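Local coordinates for Two-component insecticidal protein 16 kDa unit (Alcaligenes faecalis, PDB 5V3S) that probably acts as the small, aegerolysin-family component of a binary insecticidal protein that kills corn rootworm, at residues M20-F25 with F97-D102; V123-G128 with G136-T141; E34-R39 with Q57-I62; K12-A17 with R76-S81. All coordinates share one frame; numbering follows the deposited sequence.

Overall arrangement
The chain folds as a beta sandwich, and the four contacts sample its core, one edge and two peripheral connections. Interaction 1 lies about 2 Å from the centre of the chain and packs one sheet on the other. Interaction 2, about 7 Å away between centres, pairs strands of the sheet that also holds 20-25; Glu21 O and Ile138 N, 2.8 Å apart, probably form a hydrogen bond between the two contacts. Interaction 3 sits across the chain's centre from interaction 2, with centres about 18 Å apart, and meets interaction 1 where Leu38 packs on Trp101. Interaction 4 is peripheral, its centre about 20 Å from that of interaction 1, and its helix precedes strand 19-27 in the chain.

Interaction 1: residues M20-F25 with F97-D102; sequences MEITIF and FEYYWD. Unlike the reference sequence in segment 20-25: Met20 (reference Ile).
Met20, a selenomethionine where the reference sequence has isoleucine, reaches from strand 20-25 over the indole of Trp101 in 97-102. Its CB heads for the facing strand, whose nearest atom is Trp101 CD1, 5.5 Å from Met20 CB. With chi1 at 58°, CG is held between the backbone N and the carbonyl carbon, and it still keeps 4.3 Å from Trp101 NE1. Further bends at chi2 and chi3 carry SE obliquely to 4.7 Å from the centroid of the Trp101 six-membered ring, a Met-aromatic contact. The terminal CE then drops over the centre of the ring face, 3.5 Å from Trp101 CD2, in a CH-pi contact with the two side chains crossing at about a right angle. The same methyl lies at the edge of the Tyr99 ring, 4.3 Å from CE2.

Ile22 and Tyr99 meet tip to tip. Ile22 CG1 stands anti to the backbone N (chi1 -173°), and CD1 rests on a face of the phenol ring, 3.4 Å from Tyr99 CE2. Farther along, Ile24 CG2 touches the edge of Phe97 more loosely, 4.4 Å from CZ. The polar ends of the aromatics are satisfied outside this interface: Tyr99 OH hydrogen-bonds to Asp111, and Trp101 NE1 to Thr83. Ile138 of the neighbouring strand packs against both Ile22 and Tyr99.

The strands run antiparallel in direction at 167°, but their axes stay 10.7 Å apart and side chains alone fill the gap. Such face-to-face packing of two sheets, with alternate residues turned inward, is the core of a beta sandwich, the fold of this aegerolysin-family protein.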
loop_
_atom_site.group_PDB
_atom_site.type_symbol
_atom_site.label_atom_id
_atom_site.label_comp_id
_atom_site.label_asym_id
_atom_site.label_seq_id
_atom_site.Cartn_x
_atom_site.Cartn_y
_atom_site.Cartn_z
HETATM N N MSE A 20 2.384 -6.655 -6.687
HETATM C CA MSE A 20 2.377 -6.456 -5.245
HETATM C C MSE A 20 0.911 -6.433 -4.824
HETATM O O MSE A 20 0.020 -6.031 -5.579
HETATM C CB MSE A 20 3.112 -5.151 -4.832
HETATM C CG MSE A 20 2.624 -3.804 -5.420
HETATM SE SE MSE A 20 1.093 -3.107 -4.321
HETATM C CE MSE A 20 2.376 -2.139 -3.191
ATOM N N GLU A 21 0.646 -6.842 -3.587
ATOM C CA GLU A 21 -0.647 -6.581 -2.988
ATOM C C GLU A 21 -0.373 -6.144 -1.566
ATOM O O GLU A 21 0.369 -6.808 -0.885
ATOM C CB GLU A 21 -1.634 -7.775 -2.994
ATOM C CG GLU A 21 -2.149 -8.093 -4.381
ATOM C CD GLU A 21 -3.392 -8.930 -4.451
ATOM O OE1 GLU A 21 -3.965 -9.240 -3.363
ATOM O OE2 GLU A 21 -3.772 -9.239 -5.631
ATOM N N ILE A 22 -0.942 -5.003 -1.176
ATOM C CA ILE A 22 -0.682 -4.411 0.140
ATOM C C ILE A 22 -2.020 -4.348 0.911
ATOM O O ILE A 22 -2.984 -3.819 0.430
ATOM C CB ILE A 22 0.130 -3.112 0.090
ATOM C CG1 ILE A 22 0.493 -2.646 1.460
ATOM C CG2 ILE A 22 -0.577 -2.001 -0.600
ATOM C CD1 ILE A 22 1.710 -1.777 1.486
ATOM N N THR A 23 -2.032 -4.901 2.107
ATOM C CA THR A 23 -3.271 -4.938 2.873
ATOM C C THR A 23 -2.989 -4.045 4.087
ATOM O O THR A 23 -1.972 -4.248 4.745
ATOM C CB THR A 23 -3.650 -6.392 3.247
ATOM O OG1 THR A 23 -3.932 -7.106 2.076
ATOM C CG2 THR A 23 -4.864 -6.399 4.082
ATOM N N ILE A 24 -3.908 -3.096 4.387
ATOM C CA ILE A 24 -3.818 -2.191 5.557
ATOM C C ILE A 24 -4.962 -2.531 6.480
ATOM O O ILE A 24 -6.135 -2.522 6.026
ATOM C CB ILE A 24 -3.920 -0.720 5.090
ATOM C CG1 ILE A 24 -2.877 -0.454 4.023
ATOM C CG2 ILE A 24 -3.781 0.293 6.237
ATOM C CD1 ILE A 24 -3.406 -0.498 2.621
ATOM N N PHE A 25 -4.620 -2.952 7.707
ATOM C CA PHE A 25 -5.642 -3.381 8.689
ATOM C C PHE A 25 -5.503 -2.383 9.782
ATOM O O PHE A 25 -4.378 -2.115 10.225
ATOM C CB PHE A 25 -5.312 -4.792 9.281
ATOM C CG PHE A 25 -6.355 -5.316 10.192
ATOM C CD1 PHE A 25 -7.418 -6.015 9.702
ATOM C CD2 PHE A 25 -6.324 -5.011 11.555
ATOM C CE1 PHE A 25 -8.398 -6.516 10.546
ATOM C CE2 PHE A 25 -7.352 -5.472 12.419
ATOM C CZ PHE A 25 -8.380 -6.198 11.886
ATOM N N PHE A 97 0.882 7.771 7.906
ATOM C CA PHE A 97 2.090 7.237 7.132
ATOM C C PHE A 97 2.032 7.541 5.651
ATOM O O PHE A 97 1.022 7.899 5.091
ATOM C CB PHE A 97 2.402 5.750 7.333
ATOM C CG PHE A 97 1.429 4.757 6.688
ATOM C CD1 PHE A 97 1.424 4.487 5.353
ATOM C CD2 PHE A 97 0.534 4.012 7.475
ATOM C CE1 PHE A 97 0.572 3.530 4.800
ATOM C CE2 PHE A 97 -0.305 3.086 6.939
ATOM C CZ PHE A 97 -0.303 2.841 5.573
ATOM N N GLU A 98 3.199 7.493 5.057
ATOM C CA GLU A 98 3.390 7.598 3.618
ATOM C C GLU A 98 4.087 6.306 3.240
ATOM O O GLU A 98 4.985 5.812 3.991
ATOM C CB GLU A 98 4.245 8.789 3.259
ATOM C CG GLU A 98 3.521 10.122 3.517
ATOM C CD GLU A 98 4.474 11.301 3.528
ATOM O OE1 GLU A 98 5.672 11.184 3.879
ATOM O OE2 GLU A 98 4.024 12.313 3.105
ATOM N N TYR A 99 3.569 5.662 2.172
ATOM C CA TYR A 99 4.213 4.469 1.685
ATOM C C TYR A 99 4.640 4.644 0.202
ATOM O O TYR A 99 3.978 5.354 -0.545
ATOM C CB TYR A 99 3.276 3.264 1.846
ATOM C CG TYR A 99 3.946 1.964 1.485
ATOM C CD1 TYR A 99 5.056 1.481 2.254
ATOM C CD2 TYR A 99 3.542 1.267 0.355
ATOM C CE1 TYR A 99 5.680 0.277 1.886
ATOM C CE2 TYR A 99 4.108 0.082 0.030
ATOM C CZ TYR A 99 5.192 -0.398 0.780
ATOM O OH TYR A 99 5.770 -1.566 0.329
ATOM N N TYR A 100 5.717 3.975 -0.201
ATOM C CA TYR A 100 6.261 4.099 -1.596
ATOM C C TYR A 100 6.941 2.826 -1.934
ATOM O O TYR A 100 7.539 2.171 -1.051
ATOM C CB TYR A 100 7.270 5.303 -1.710
ATOM C CG TYR A 100 8.172 5.291 -2.958
ATOM C CD1 TYR A 100 7.676 5.702 -4.161
ATOM C CD2 TYR A 100 9.491 4.763 -2.936
ATOM C CE1 TYR A 100 8.394 5.620 -5.337
ATOM C CE2 TYR A 100 10.250 4.718 -4.111
ATOM C CZ TYR A 100 9.672 5.177 -5.313
ATOM O OH TYR A 100 10.340 5.154 -6.490
ATOM N N TRP A 101 6.762 2.384 -3.186
ATOM C CA TRP A 101 7.394 1.168 -3.676
ATOM C C TRP A 101 7.939 1.410 -5.110
ATOM O O TRP A 101 7.447 2.250 -5.832
ATOM C CB TRP A 101 6.401 -0.006 -3.653
ATOM C CG TRP A 101 5.264 0.159 -4.604
ATOM C CD1 TRP A 101 5.231 -0.232 -5.909
ATOM C CD2 TRP A 101 4.003 0.791 -4.361
ATOM N NE1 TRP A 101 4.071 0.111 -6.486
ATOM C CE2 TRP A 101 3.280 0.745 -5.556
ATOM C CE3 TRP A 101 3.375 1.306 -3.225
ATOM C CZ2 TRP A 101 1.990 1.283 -5.675
ATOM C CZ3 TRP A 101 2.116 1.851 -3.354
ATOM C CH2 TRP A 101 1.417 1.783 -4.550
ATOM N N ASP A 102 8.995 0.679 -5.445
ATOM C CA ASP A 102 9.564 0.740 -6.760
ATOM C C ASP A 102 9.951 -0.664 -7.049
ATOM O O ASP A 102 10.874 -1.176 -6.442
ATOM C CB ASP A 102 10.723 1.737 -6.799
ATOM C CG ASP A 102 11.338 1.813 -8.190
ATOM O OD1 ASP A 102 10.604 1.553 -9.166
ATOM O OD2 ASP A 102 12.531 2.109 -8.285
#

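Interaction 2: residues V123-G128 with G136-T141; sequences VIKKGG and GNIFIT
Ile124 and Thr141 exchange two backbone hydrogen bonds, Ile124 N to Thr141 O at 3.0 Å and Thr141 N back to Ile124 O. Lys126 and Phe139 repeat the pattern, with Lys126 N to Phe139 O at 2.9 Å and an N-H...O angle of 166°. Between them Lys125 and Ile140 form the non-hydrogen-bonded pair of this antiparallel ladder. The carbonyls of the bonded pairs also receive CA-H...O contacts, one from Ile140 CA to Ile124 O at 3.2 Å.

Past Lys126 the pairing gives way to water: one molecule accepts from Gly128 N and donates to Asn137 O, 3.0 Å from the water oxygen. Gly127 and Gly128, both at positive phi, turn the chain here, and Lys125 curls back on the turn. Bends at chi3 and chi4 bring NZ to Gly127 O at 3.1 Å, in the carbonyl plane and on a lone pair; the same ammonium forms a salt bridge with Asp111, outside the two segments.

On the face carrying Lys125, the aliphatic part of that lysine crosses Ile138, its CG 3.7 Å from Ile138 CG2, and also touches Ile140. Val123 CG1 packs on Ile140 CG2 at 3.8 Å. Ile138 and Ile140 are buried there against Ile22 of strand 19-27. The other face bears Ile124, Lys126, Phe139 and Thr141 and is largely exposed, with Lys126 CG set obliquely to the Phe139 ring.

The hairpin thus places 121-126 at the outer edge of its sheet. Paired backbone bonds fix its register, while Lys125 packs its methylenes on Ile138 and Ile140 and carries its charge on to Asp111.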
loop_
_atom_site.group_PDB
_atom_site.type_symbol
_atom_site.label_atom_id
_atom_site.label_comp_id
_atom_site.label_asym_id
_atom_site.label_seq_id
_atom_site.Cartn_x
_atom_site.Cartn_y
_atom_site.Cartn_z
ATOM N N VAL A 123 2.541 1.610 13.906
ATOM C CA VAL A 123 2.435 1.230 12.529
ATOM C C VAL A 123 3.520 0.223 12.188
ATOM O O VAL A 123 4.691 0.558 12.313
ATOM C CB VAL A 123 2.541 2.447 11.636
ATOM C CG1 VAL A 123 2.385 2.066 10.206
ATOM C CG2 VAL A 123 1.455 3.428 11.888
ATOM N N ILE A 124 3.125 -0.959 11.759
ATOM C CA ILE A 124 4.056 -2.107 11.467
ATOM C C ILE A 124 3.853 -2.720 10.075
ATOM O O ILE A 124 2.722 -3.145 9.758
ATOM C CB ILE A 124 4.001 -3.204 12.515
ATOM C CG1 ILE A 124 4.237 -2.690 13.959
ATOM C CG2 ILE A 124 5.058 -4.301 12.133
ATOM C CD1 ILE A 124 5.656 -2.344 14.299
ATOM N N LYS A 125 4.962 -2.784 9.282
ATOM C CA LYS A 125 4.907 -3.493 8.003
ATOM C C LYS A 125 5.610 -4.905 8.026
ATOM O O LYS A 125 6.681 -5.071 8.636
ATOM C CB LYS A 125 5.533 -2.605 6.955
ATOM C CG LYS A 125 5.568 -3.204 5.560
ATOM C CD LYS A 125 6.122 -2.192 4.569
ATOM C CE LYS A 125 7.631 -2.021 4.795
ATOM N NZ LYS A 125 8.537 -2.978 4.077
ATOM N N LYS A 126 4.990 -5.868 7.368
ATOM C CA LYS A 126 5.525 -7.215 7.155
ATOM C C LYS A 126 5.543 -7.402 5.659
ATOM O O LYS A 126 4.671 -6.913 4.938
ATOM C CB LYS A 126 4.659 -8.296 7.821
ATOM C CG LYS A 126 4.422 -8.126 9.351
ATOM C CD LYS A 126 5.491 -8.760 10.274
ATOM C CE LYS A 126 5.399 -8.203 11.734
ATOM N NZ LYS A 126 6.734 -8.305 12.406
ATOM N N GLY A 127 6.574 -8.106 5.136
ATOM C CA GLY A 127 6.790 -8.149 3.685
ATOM C C GLY A 127 7.377 -6.843 3.195
ATOM O O GLY A 127 7.656 -5.899 3.970
ATOM N N GLY A 128 7.596 -6.718 1.895
ATOM C CA GLY A 128 8.082 -5.444 1.347
ATOM C C GLY A 128 9.602 -5.403 1.452
ATOM O O GLY A 128 10.223 -6.419 1.734
ATOM N N GLY A 136 5.329 -9.099 -4.224
ATOM C CA GLY A 136 4.544 -10.031 -3.423
ATOM C C GLY A 136 3.521 -9.366 -2.494
ATOM O O GLY A 136 3.073 -8.323 -2.767
ATOM N N ASN A 137 3.171 -10.049 -1.412
ATOM C CA ASN A 137 2.159 -9.604 -0.461
ATOM C C ASN A 137 2.835 -8.774 0.645
ATOM O O ASN A 137 3.892 -9.161 1.195
ATOM C CB ASN A 137 1.424 -10.787 0.172
ATOM C CG ASN A 137 0.661 -11.635 -0.845
ATOM O OD1 ASN A 137 -0.346 -11.231 -1.344
ATOM N ND2 ASN A 137 1.240 -12.760 -1.254
ATOM N N ILE A 138 2.205 -7.661 1.041
ATOM C CA ILE A 138 2.755 -6.782 2.075
ATOM C C ILE A 138 1.537 -6.476 2.972
ATOM O O ILE A 138 0.436 -6.325 2.453
ATOM C CB ILE A 138 3.235 -5.396 1.465
ATOM C CG1 ILE A 138 4.272 -5.596 0.303
ATOM C CG2 ILE A 138 3.774 -4.457 2.515
ATOM C CD1 ILE A 138 4.287 -4.522 -0.776
ATOM N N PHE A 139 1.790 -6.306 4.256
ATOM C CA PHE A 139 0.794 -6.162 5.315
ATOM C C PHE A 139 1.240 -4.999 6.157
ATOM O O PHE A 139 2.340 -4.971 6.630
ATOM C CB PHE A 139 0.812 -7.461 6.138
ATOM C CG PHE A 139 -0.167 -7.566 7.290
ATOM C CD1 PHE A 139 -1.479 -7.146 7.207
ATOM C CD2 PHE A 139 0.219 -8.267 8.439
ATOM C CE1 PHE A 139 -2.375 -7.352 8.259
ATOM C CE2 PHE A 139 -0.656 -8.467 9.494
ATOM C CZ PHE A 139 -1.969 -8.047 9.393
ATOM N N ILE A 140 0.351 -4.002 6.353
ATOM C CA ILE A 140 0.596 -2.913 7.331
ATOM C C ILE A 140 -0.581 -2.903 8.337
ATOM O O ILE A 140 -1.669 -2.934 7.915
ATOM C CB ILE A 140 0.729 -1.553 6.652
ATOM C CG1 ILE A 140 1.849 -1.609 5.580
ATOM C CG2 ILE A 140 0.960 -0.450 7.710
ATOM C CD1 ILE A 140 2.043 -0.289 4.872
ATOM N N THR A 141 -0.274 -2.944 9.607
ATOM C CA THR A 141 -1.165 -2.759 10.712
ATOM C C THR A 141 -0.964 -1.349 11.247
ATOM O O THR A 141 0.155 -0.772 11.361
ATOM C CB THR A 141 -1.042 -3.884 11.795
ATOM O OG1 THR A 141 0.351 -3.976 12.254
ATOM C CG2 THR A 141 -1.449 -5.286 11.206
HETATM O O HOH W 1 6.746 -8.811 0.242
#

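Interaction 3: residues E34-R39 with Q57-I62; sequences EGAYLR and QINGTI
Asn59, second residue of a type II beta turn running from Ile58 to Thr61, uses its side-chain amide to grip the backbone of strand 34-38 at Ala36. Its CG stands anti to the carbonyl carbon and beside the backbone N (chi1 -75°), and chi2 turns OD1 toward Ala36 N. OD1 accepts from Ala36 N at 2.8 Å; the bond is fairly straight, 159° at the hydrogen, and the donor lies in the amide carbonyl plane on a lone pair. The oxygen also sits close to the methyl of the same alanine, 3.2 Å from Ala36 CB, so one residue meets it through both backbone and side chain.

Glu34 comes to the turn by a folded route. Its CB bond points away from the turn, but the bend at chi2 (-69°) turns the carboxylate back toward the backbone of Gly60. OE2 lies 3.3 Å from Gly60 CA, and OE1 is 3.9 Å from Asn59 CB. The Glu34 and Asn59 side chains cross obliquely, with carboxylate and amide planes not far from parallel. A weak, long ion pair links the carboxylate to Lys32.

Beside this polar contact, Ala36 CB packs against Ile58 CG2 at 4.0 Å. Phe87 lies against Ala36, and Ile71 against Ile58, so this small apolar patch joins the turn to both sheets of the sandwich. The turn is closed at its own base by Ile58 O, which accepts from Thr61 N at 3.0 Å and Thr61 OG1 at 2.7 Å, both from the same face of its carbonyl plane.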
loop_
_atom_site.group_PDB
_atom_site.type_symbol
_atom_site.label_atom_id
_atom_site.label_comp_id
_atom_site.label_asym_id
_atom_site.label_seq_id
_atom_site.Cartn_x
_atom_site.Cartn_y
_atom_site.Cartn_z
ATOM N N GLU A 34 -5.322 8.424 0.914
ATOM C CA GLU A 34 -5.302 9.558 -0.003
ATOM C C GLU A 34 -3.918 9.568 -0.641
ATOM O O GLU A 34 -2.981 8.873 -0.211
ATOM C CB GLU A 34 -5.519 10.891 0.712
ATOM C CG GLU A 34 -6.836 11.138 1.305
ATOM C CD GLU A 34 -7.963 11.332 0.331
ATOM O OE1 GLU A 34 -7.815 11.664 -0.873
ATOM O OE2 GLU A 34 -9.096 11.107 0.829
ATOM N N GLY A 35 -3.801 10.364 -1.691
ATOM C CA GLY A 35 -2.506 10.571 -2.284
ATOM C C GLY A 35 -2.002 9.400 -3.165
ATOM O O GLY A 35 -0.801 9.346 -3.518
ATOM N N ALA A 36 -2.859 8.429 -3.497
ATOM C CA ALA A 36 -2.380 7.307 -4.309
ATOM C C ALA A 36 -1.952 7.766 -5.719
ATOM O O ALA A 36 -2.656 8.547 -6.372
ATOM C CB ALA A 36 -3.471 6.216 -4.427
ATOM N N TYR A 37 -0.803 7.239 -6.191
ATOM C CA TYR A 37 -0.333 7.516 -7.511
ATOM C C TYR A 37 0.477 6.374 -8.025
ATOM O O TYR A 37 0.946 5.517 -7.277
ATOM C CB TYR A 37 0.517 8.808 -7.482
ATOM C CG TYR A 37 1.844 8.611 -6.853
ATOM C CD1 TYR A 37 2.016 8.642 -5.497
ATOM C CD2 TYR A 37 2.997 8.331 -7.645
ATOM C CE1 TYR A 37 3.217 8.401 -4.894
ATOM C CE2 TYR A 37 4.212 8.125 -7.035
ATOM C CZ TYR A 37 4.295 8.115 -5.642
ATOM O OH TYR A 37 5.461 7.838 -5.018
ATOM N N LEU A 38 0.698 6.391 -9.344
ATOM C CA LEU A 38 1.610 5.473 -9.940
ATOM C C LEU A 38 2.389 6.267 -10.943
ATOM O O LEU A 38 1.847 7.076 -11.678
ATOM C CB LEU A 38 0.941 4.265 -10.675
ATOM C CG LEU A 38 0.179 3.171 -9.925
ATOM C CD1 LEU A 38 -0.703 2.356 -10.825
ATOM C CD2 LEU A 38 1.067 2.263 -9.139
ATOM N N ARG A 39 3.647 5.876 -11.041
ATOM C CA ARG A 39 4.539 6.281 -12.136
ATOM C C ARG A 39 4.691 5.188 -13.174
ATOM O O ARG A 39 4.850 5.484 -14.356
ATOM C CB ARG A 39 5.892 6.558 -11.562
ATOM C CG ARG A 39 6.022 7.871 -10.861
ATOM C CD ARG A 39 7.384 7.898 -10.138
ATOM N NE ARG A 39 7.634 9.220 -9.561
ATOM C CZ ARG A 39 8.696 9.551 -8.825
ATOM N NH1 ARG A 39 9.675 8.644 -8.521
ATOM N NH2 ARG A 39 8.789 10.802 -8.429
ATOM N N GLN A 57 -10.158 5.896 -7.663
ATOM C CA GLN A 57 -10.985 4.880 -6.996
ATOM C C GLN A 57 -10.447 4.392 -5.644
ATOM O O GLN A 57 -11.250 3.972 -4.804
ATOM C CB GLN A 57 -11.203 3.692 -7.891
ATOM C CG GLN A 57 -12.030 4.134 -9.112
ATOM C CD GLN A 57 -12.252 3.011 -10.043
ATOM O OE1 GLN A 57 -11.399 2.739 -10.932
ATOM N NE2 GLN A 57 -13.300 2.224 -9.778
ATOM N N ILE A 58 -9.139 4.542 -5.443
ATOM C CA ILE A 58 -8.497 4.287 -4.148
ATOM C C ILE A 58 -8.618 5.497 -3.203
ATOM O O ILE A 58 -8.998 5.347 -2.017
ATOM C CB ILE A 58 -7.047 3.913 -4.387
ATOM C CG1 ILE A 58 -6.984 2.597 -5.100
ATOM C CG2 ILE A 58 -6.264 3.748 -3.098
ATOM C CD1 ILE A 58 -5.611 2.352 -5.677
ATOM N N ASN A 59 -8.264 6.688 -3.732
ATOM C CA ASN A 59 -8.244 7.862 -2.930
ATOM C C ASN A 59 -9.609 8.164 -2.334
ATOM O O ASN A 59 -10.640 8.072 -3.031
ATOM C CB ASN A 59 -7.730 9.031 -3.756
ATOM C CG ASN A 59 -6.269 8.950 -3.958
ATOM O OD1 ASN A 59 -5.595 8.216 -3.225
ATOM N ND2 ASN A 59 -5.797 9.477 -5.061
ATOM N N GLY A 60 -9.648 8.451 -1.032
ATOM C CA GLY A 60 -10.893 8.652 -0.327
ATOM C C GLY A 60 -11.512 7.465 0.353
ATOM O O GLY A 60 -12.499 7.612 1.170
ATOM N N THR A 61 -10.946 6.298 0.117
ATOM C CA THR A 61 -11.414 5.034 0.690
ATOM C C THR A 61 -11.303 5.124 2.220
ATOM O O THR A 61 -10.250 5.378 2.765
ATOM C CB THR A 61 -10.597 3.835 0.164
ATOM O OG1 THR A 61 -10.910 3.665 -1.197
ATOM C CG2 THR A 61 -11.030 2.477 0.825
ATOM N N ILE A 62 -12.371 4.813 2.923
ATOM C CA ILE A 62 -12.266 4.761 4.365
ATOM C C ILE A 62 -12.068 3.307 4.779
ATOM O O ILE A 62 -12.841 2.529 4.359
ATOM C CB ILE A 62 -13.568 5.352 5.005
ATOM C CG1 ILE A 62 -13.732 6.840 4.608
ATOM C CG2 ILE A 62 -13.551 5.166 6.565
ATOM C CD1 ILE A 62 -12.672 7.746 5.111
#

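Interaction 4: residues K12-A17 with R76-S81; sequences KIRAYA and RENASS
Ala15 sets its methyl against the backbone of the 76-81 loop, CB lying 3.4 Å from Arg76 O and 3.8 Å from Glu77 N. That amide N is buried by the contact and has no partner in the model.

Beside it, Glu77 OE1 approaches the edge of the Tyr16 ring in its plane, 3.5 Å from Tyr16 CE1, with the carboxylate turned almost perpendicular to the ring. Lys12 CB covers one face of the same ring, and Lys12 CG touches Glu77 CB at 3.8 Å. Arg14 bends at chi3, and its NH2 comes within 3.4 Å of Asn78 OD1, the oxygen lying at the guanidinium edge. Within the loop, Arg76 N donates to Ser80 OG at 3.0 Å in a nearly straight bond.

Stronger polar partners lie around this interface. Lys42 NZ forms a salt bridge with Glu77 OE1 and a hydrogen bond with Tyr16 OH; Asp50 takes both Lys12 NZ and Tyr16 OH. Apart from the Arg14-Asn78 pair, helix 10-16 meets the loop by packing, while the surrounding charges of Lys42 and Asp50 hold the polar ends of Lys12, Tyr16 and Glu77.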
loop_
_atom_site.group_PDB
_atom_site.type_symbol
_atom_site.label_atom_id
_atom_site.label_comp_id
_atom_site.label_asym_id
_atom_site.label_seq_id
_atom_site.Cartn_x
_atom_site.Cartn_y
_atom_site.Cartn_z
ATOM N N LYS A 12 0.967 -10.178 -21.349
ATOM C CA LYS A 12 0.462 -9.909 -20.018
ATOM C C LYS A 12 1.141 -10.848 -19.035
ATOM O O LYS A 12 1.553 -10.411 -17.968
ATOM C CB LYS A 12 -1.041 -10.101 -19.953
ATOM C CG LYS A 12 -1.818 -9.640 -21.173
ATOM C CD LYS A 12 -3.079 -10.486 -21.280
ATOM C CE LYS A 12 -3.833 -10.527 -19.950
ATOM N NZ LYS A 12 -5.310 -10.610 -20.153
ATOM N N ILE A 13 1.279 -12.135 -19.373
ATOM C CA ILE A 13 1.966 -13.034 -18.444
ATOM C C ILE A 13 3.248 -12.336 -17.981
ATOM O O ILE A 13 3.512 -12.252 -16.797
ATOM C CB ILE A 13 2.320 -14.432 -19.035
ATOM C CG1 ILE A 13 1.099 -15.121 -19.676
ATOM C CG2 ILE A 13 2.929 -15.326 -17.951
ATOM C CD1 ILE A 13 -0.216 -14.953 -18.937
ATOM N N ARG A 14 4.016 -11.803 -18.922
ATOM C CA ARG A 14 5.292 -11.151 -18.626
ATOM C C ARG A 14 5.161 -9.986 -17.648
ATOM O O ARG A 14 5.689 -10.027 -16.557
ATOM C CB ARG A 14 5.905 -10.654 -19.939
ATOM C CG ARG A 14 7.175 -9.828 -19.845
ATOM C CD ARG A 14 7.766 -9.585 -21.241
ATOM N NE ARG A 14 7.036 -8.581 -22.025
ATOM C CZ ARG A 14 6.242 -8.805 -23.083
ATOM N NH1 ARG A 14 6.029 -10.033 -23.572
ATOM N NH2 ARG A 14 5.649 -7.766 -23.676
ATOM N N ALA A 15 4.458 -8.949 -18.081
ATOM C CA ALA A 15 4.167 -7.763 -17.279
ATOM C C ALA A 15 3.550 -8.066 -15.909
ATOM O O ALA A 15 3.746 -7.306 -14.953
ATOM C CB ALA A 15 3.258 -6.836 -18.078
ATOM N N TYR A 16 2.807 -9.159 -15.807
ATOM C CA TYR A 16 2.070 -9.485 -14.570
ATOM C C TYR A 16 2.987 -10.172 -13.589
ATOM O O TYR A 16 2.646 -10.346 -12.408
ATOM C CB TYR A 16 0.845 -10.370 -14.831
ATOM C CG TYR A 16 -0.352 -9.686 -15.423
ATOM C CD1 TYR A 16 -0.278 -8.386 -15.867
ATOM C CD2 TYR A 16 -1.577 -10.346 -15.528
ATOM C CE1 TYR A 16 -1.377 -7.779 -16.433
ATOM C CE2 TYR A 16 -2.659 -9.741 -16.138
ATOM C CZ TYR A 16 -2.554 -8.460 -16.552
ATOM O OH TYR A 16 -3.620 -7.836 -17.134
ATOM N N ALA A 17 4.171 -10.542 -14.071
ATOM C CA ALA A 17 5.122 -11.239 -13.250
ATOM C C ALA A 17 5.710 -10.354 -12.150
ATOM O O ALA A 17 6.292 -10.872 -11.223
ATOM C CB ALA A 17 6.220 -11.818 -14.127
ATOM N N ARG A 76 1.856 -3.205 -16.459
ATOM C CA ARG A 76 0.912 -2.934 -17.536
ATOM C C ARG A 76 1.293 -3.794 -18.738
ATOM O O ARG A 76 2.422 -3.775 -19.218
ATOM C CB ARG A 76 0.938 -1.435 -17.950
ATOM C CG ARG A 76 -0.212 -1.111 -18.863
ATOM C CD ARG A 76 -0.324 0.344 -19.110
ATOM N NE ARG A 76 -0.779 1.047 -17.902
ATOM C CZ ARG A 76 -2.043 1.030 -17.495
ATOM N NH1 ARG A 76 -2.956 0.393 -18.146
ATOM N NH2 ARG A 76 -2.405 1.770 -16.419
ATOM N N GLU A 77 0.341 -4.619 -19.156
ATOM C CA GLU A 77 0.417 -5.352 -20.419
ATOM C C GLU A 77 0.991 -4.515 -21.596
ATOM O O GLU A 77 0.441 -3.479 -21.963
ATOM C CB GLU A 77 -0.978 -5.932 -20.757
ATOM C CG GLU A 77 -2.122 -4.914 -20.737
ATOM C CD GLU A 77 -2.545 -4.449 -19.338
ATOM O OE1 GLU A 77 -2.032 -4.976 -18.352
ATOM O OE2 GLU A 77 -3.399 -3.552 -19.222
ATOM N N ASN A 78 2.084 -5.006 -22.186
ATOM C CA ASN A 78 2.799 -4.374 -23.319
ATOM C C ASN A 78 3.168 -2.941 -23.089
ATOM O O ASN A 78 2.892 -2.069 -23.918
ATOM C CB ASN A 78 2.008 -4.470 -24.627
ATOM C CG ASN A 78 2.406 -5.669 -25.443
ATOM O OD1 ASN A 78 3.596 -5.918 -25.653
ATOM N ND2 ASN A 78 1.421 -6.422 -25.912
ATOM N N ALA A 79 3.804 -2.701 -21.961
ATOM C CA ALA A 79 4.193 -1.364 -21.635
ATOM C C ALA A 79 5.221 -1.409 -20.536
ATOM O O ALA A 79 6.437 -1.464 -20.817
ATOM C CB ALA A 79 2.972 -0.535 -21.236
ATOM N N SER A 80 4.743 -1.473 -19.287
ATOM C CA SER A 80 5.523 -0.931 -18.179
ATOM C C SER A 80 6.651 -1.775 -17.607
ATOM O O SER A 80 6.591 -3.015 -17.502
ATOM C CB SER A 80 4.613 -0.482 -17.027
ATOM O OG SER A 80 4.362 -1.533 -16.156
ATOM N N SER A 81 7.678 -1.020 -17.226
ATOM C CA SER A 81 8.674 -1.414 -16.254
ATOM C C SER A 81 7.997 -1.574 -14.900
ATOM O O SER A 81 8.191 -0.724 -14.034
ATOM C CB SER A 81 9.783 -0.331 -16.168
ATOM O OG SER A 81 10.717 -0.559 -15.110
#